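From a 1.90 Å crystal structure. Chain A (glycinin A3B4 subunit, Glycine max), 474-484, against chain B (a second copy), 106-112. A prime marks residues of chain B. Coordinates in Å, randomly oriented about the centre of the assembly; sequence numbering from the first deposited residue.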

# COMPACT_ATOMS: atom_id res chain seq x y z
N GLY A 474 -21.18 35.51 24.92
CA GLY A 474 -20.24 36.15 25.81
C GLY A 474 -19.20 35.11 26.16
O GLY A 474 -19.47 33.91 26.07
N GLN A 475 -18.01 35.55 26.55
CA GLN A 475 -16.93 34.64 26.92
C GLN A 475 -17.43 33.55 27.86
O GLN A 475 -17.08 32.38 27.73
CB GLN A 475 -15.79 35.41 27.58
CG GLN A 475 -14.76 34.52 28.27
CD GLN A 475 -13.73 35.32 29.06
OE1 GLN A 475 -14.09 36.13 29.92
NE2 GLN A 475 -12.46 35.10 28.76
N SER A 476 -18.25 33.95 28.82
CA SER A 476 -18.83 33.05 29.82
C SER A 476 -19.64 31.92 29.19
O SER A 476 -19.44 30.74 29.50
CB SER A 476 -19.73 33.85 30.77
OG SER A 476 -20.70 34.58 30.03
N GLN A 477 -20.58 32.28 28.32
CA GLN A 477 -21.42 31.30 27.65
C GLN A 477 -20.56 30.35 26.82
O GLN A 477 -20.82 29.15 26.78
CB GLN A 477 -22.44 32.01 26.76
CG GLN A 477 -23.49 32.81 27.52
CD GLN A 477 -24.33 33.67 26.60
OE1 GLN A 477 -23.83 34.61 25.98
NE2 GLN A 477 -25.63 33.37 26.51
N VAL A 478 -19.56 30.89 26.14
CA VAL A 478 -18.66 30.07 25.33
C VAL A 478 -17.98 29.05 26.23
O VAL A 478 -17.87 27.87 25.89
CB VAL A 478 -17.58 30.93 24.64
CG1 VAL A 478 -16.51 30.03 24.02
CG2 VAL A 478 -18.21 31.80 23.57
N ARG A 479 -17.52 29.52 27.38
CA ARG A 479 -16.84 28.67 28.35
C ARG A 479 -17.78 27.53 28.72
O ARG A 479 -17.35 26.40 28.97
CB ARG A 479 -16.50 29.47 29.61
CG ARG A 479 -15.44 28.83 30.47
CD ARG A 479 -14.06 29.27 30.02
NE ARG A 479 -13.01 28.55 30.72
CZ ARG A 479 -12.94 28.42 32.05
NH1 ARG A 479 -13.87 28.96 32.82
NH2 ARG A 479 -11.93 27.75 32.59
N GLN A 480 -19.07 27.84 28.76
CA GLN A 480 -20.10 26.87 29.09
C GLN A 480 -20.09 25.71 28.10
O GLN A 480 -19.97 24.55 28.48
CB GLN A 480 -21.48 27.54 29.07
CG GLN A 480 -22.65 26.57 29.14
CD GLN A 480 -22.66 25.78 30.44
OE1 GLN A 480 -23.41 24.82 30.59
NE2 GLN A 480 -21.82 26.19 31.38
N LEU A 481 -20.24 26.05 26.82
CA LEU A 481 -20.26 25.05 25.75
C LEU A 481 -19.05 24.14 25.74
O LEU A 481 -19.17 22.93 25.61
CB LEU A 481 -20.34 25.74 24.38
CG LEU A 481 -21.66 26.35 23.91
CD1 LEU A 481 -21.46 26.96 22.53
CD2 LEU A 481 -22.73 25.28 23.86
N LYS A 482 -17.87 24.74 25.89
CA LYS A 482 -16.62 23.99 25.85
C LYS A 482 -16.28 23.07 27.02
O LYS A 482 -15.94 21.91 26.81
CB LYS A 482 -15.44 24.95 25.68
CG LYS A 482 -15.34 25.62 24.33
CD LYS A 482 -13.93 26.15 24.15
CE LYS A 482 -13.70 26.67 22.75
NZ LYS A 482 -12.24 26.82 22.49
N TYR A 483 -16.37 23.59 28.24
CA TYR A 483 -15.98 22.82 29.41
C TYR A 483 -17.05 22.27 30.35
O TYR A 483 -16.71 21.55 31.29
CB TYR A 483 -14.98 23.65 30.22
CG TYR A 483 -13.93 24.31 29.35
CD1 TYR A 483 -12.98 23.56 28.66
CD2 TYR A 483 -13.90 25.70 29.19
CE1 TYR A 483 -12.03 24.16 27.83
CE2 TYR A 483 -12.96 26.32 28.37
CZ TYR A 483 -12.02 25.54 27.69
OH TYR A 483 -11.09 26.14 26.87
N GLN A 484 -18.32 22.58 30.13
CA GLN A 484 -19.36 22.06 31.02
C GLN A 484 -20.18 20.90 30.44
O GLN A 484 -20.59 20.93 29.28
CB GLN A 484 -20.31 23.17 31.47
CG GLN A 484 -19.94 23.79 32.81
CD GLN A 484 -21.16 24.10 33.68
OE1 GLN A 484 -22.05 24.84 33.27
NE2 GLN A 484 -21.19 23.53 34.88
N GLN B 106 -7.59 25.83 35.88
CA GLN B 106 -8.54 25.99 34.78
C GLN B 106 -7.90 26.58 33.54
O GLN B 106 -6.90 27.30 33.62
CB GLN B 106 -9.71 26.89 35.22
CG GLN B 106 -10.98 26.13 35.55
CD GLN B 106 -11.60 25.45 34.34
OE1 GLN B 106 -10.95 24.63 33.68
NE2 GLN B 106 -12.85 25.78 34.04
N LEU B 107 -8.47 26.26 32.38
CA LEU B 107 -7.96 26.77 31.12
C LEU B 107 -8.77 27.97 30.67
O LEU B 107 -10.00 27.91 30.62
CB LEU B 107 -8.02 25.68 30.04
CG LEU B 107 -7.08 24.49 30.22
CD1 LEU B 107 -7.31 23.47 29.11
CD2 LEU B 107 -5.64 24.99 30.20
N GLN B 108 -8.09 29.06 30.35
CA GLN B 108 -8.78 30.25 29.88
C GLN B 108 -9.41 29.84 28.54
O GLN B 108 -10.52 30.24 28.21
CB GLN B 108 -7.78 31.40 29.68
CG GLN B 108 -8.43 32.72 29.31
CD GLN B 108 -8.77 32.81 27.83
OE1 GLN B 108 -7.87 32.85 26.98
NE2 GLN B 108 -10.06 32.85 27.51
N ASP B 109 -8.67 29.01 27.80
CA ASP B 109 -9.15 28.50 26.52
C ASP B 109 -8.16 27.50 25.92
O ASP B 109 -6.97 27.50 26.23
CB ASP B 109 -9.38 29.62 25.51
CG ASP B 109 -10.24 29.17 24.33
OD1 ASP B 109 -9.99 29.59 23.19
OD2 ASP B 109 -11.19 28.38 24.56
N SER B 110 -8.69 26.65 25.05
CA SER B 110 -7.91 25.65 24.36
C SER B 110 -8.62 25.34 23.04
O SER B 110 -9.85 25.33 22.98
CB SER B 110 -7.78 24.38 25.20
OG SER B 110 -9.05 23.83 25.48
N HIS B 111 -7.85 25.11 22.00
CA HIS B 111 -8.42 24.81 20.69
C HIS B 111 -7.36 24.14 19.83
O HIS B 111 -6.19 24.08 20.20
CB HIS B 111 -8.92 26.10 20.03
CG HIS B 111 -7.89 27.19 19.94
ND1 HIS B 111 -6.83 27.14 19.07
CD2 HIS B 111 -7.78 28.36 20.61
CE1 HIS B 111 -6.11 28.24 19.20
NE2 HIS B 111 -6.67 29.00 20.13
N GLN B 112 -7.78 23.63 18.68
CA GLN B 112 -6.83 22.97 17.79
C GLN B 112 -5.86 23.94 17.13
O GLN B 112 -6.02 25.16 17.20
CB GLN B 112 -7.58 22.13 16.77
CG GLN B 112 -7.97 20.79 17.35
CD GLN B 112 -8.78 19.93 16.42
OE1 GLN B 112 -8.67 20.04 15.20
NE2 GLN B 112 -9.59 19.06 16.99

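Where a helix meets an extended segment of another subunit, long side chains on one face of the helix can reach across and satisfy the carbonyl groups and acids of the facing chain. The contact between helix 475–483 of one glycinin A3B4 subunit and residues 106′–112′ of a second copy illustrates the principle. The helix and the short strand 109′–111′ run at 54° to each other, and their axes come no nearer than 10.2 Å. Even the closest backbone pairing, Arg479 with Asp109′, leaves 7.9 Å between the two CA atoms. Side chains must therefore bridge the gap, and together the two stretches bury 406 Å².

The charged interaction is the clearest. Lys482 directs its CA-to-CB bond toward the partner and, after an m chi1, runs nearly extended through three t rotamers, which carries its ammonium group to the strand. There Lys482 NZ forms a salt bridge with Asp109′ OD2 at 2.8 Å and donates a hydrogen bond to the backbone Ser110′ O at 2.9 Å. An ammonium group suits this place because it can donate in several directions at once. Both residues of the salt bridge are buried, so each charge gains from having the other at hand; Asp109′ OD1 is also hydrogen-bonded elsewhere in the structure.

Hydrogen bonding to the main chain is continued by Arg479, one turn of helix back from Tyr483. Its CA-to-CB bond points sideways, but the end of the side chain comes nearer, with chi2 in p between t values of chi1 and chi3. The guanidinium turns its edge to a single carbonyl: Arg479 NH2 donates to Leu107′ O at 2.8 Å, and Arg479 NE adds a weak bond to the same Leu107′ O at 3.1 Å. Leu107′ thus contributes through its backbone, an acceptor that does not depend on the leucine side chain. Proximity alone is not bonding, however. Arg479 NH2 lies 2.6 Å from Gln106′ NE2, yet as modelled both are donors. Gln106′ OE1 instead accepts a hydrogen bond from Leu107′ N at 3.2 Å, within its own stretch.

Tyr483 supplies the mixed polar and packing contact. Its CA-to-CB bond also points toward the partner, and the ring presents its edge to Asp109′ CA and Ser110′ OG. Tyr483 OH makes a weak hydrogen bond with Ser110′ OG at 3.4 Å, either hydroxyl being a possible donor, and approaches Asp109′ CA to 3.1 Å. Tyrosine suits the site by combining a broad ring with a polar tip among strand atoms; the other stretch covers 75 Å² of the residue. Looser packing completes the contact: Tyr483 OH is 4.4 Å from Leu107′ CB, while near the start of the helix Gln475 NE2 and Gln108′ NE2 approach to 3.5 Å at the more open margin.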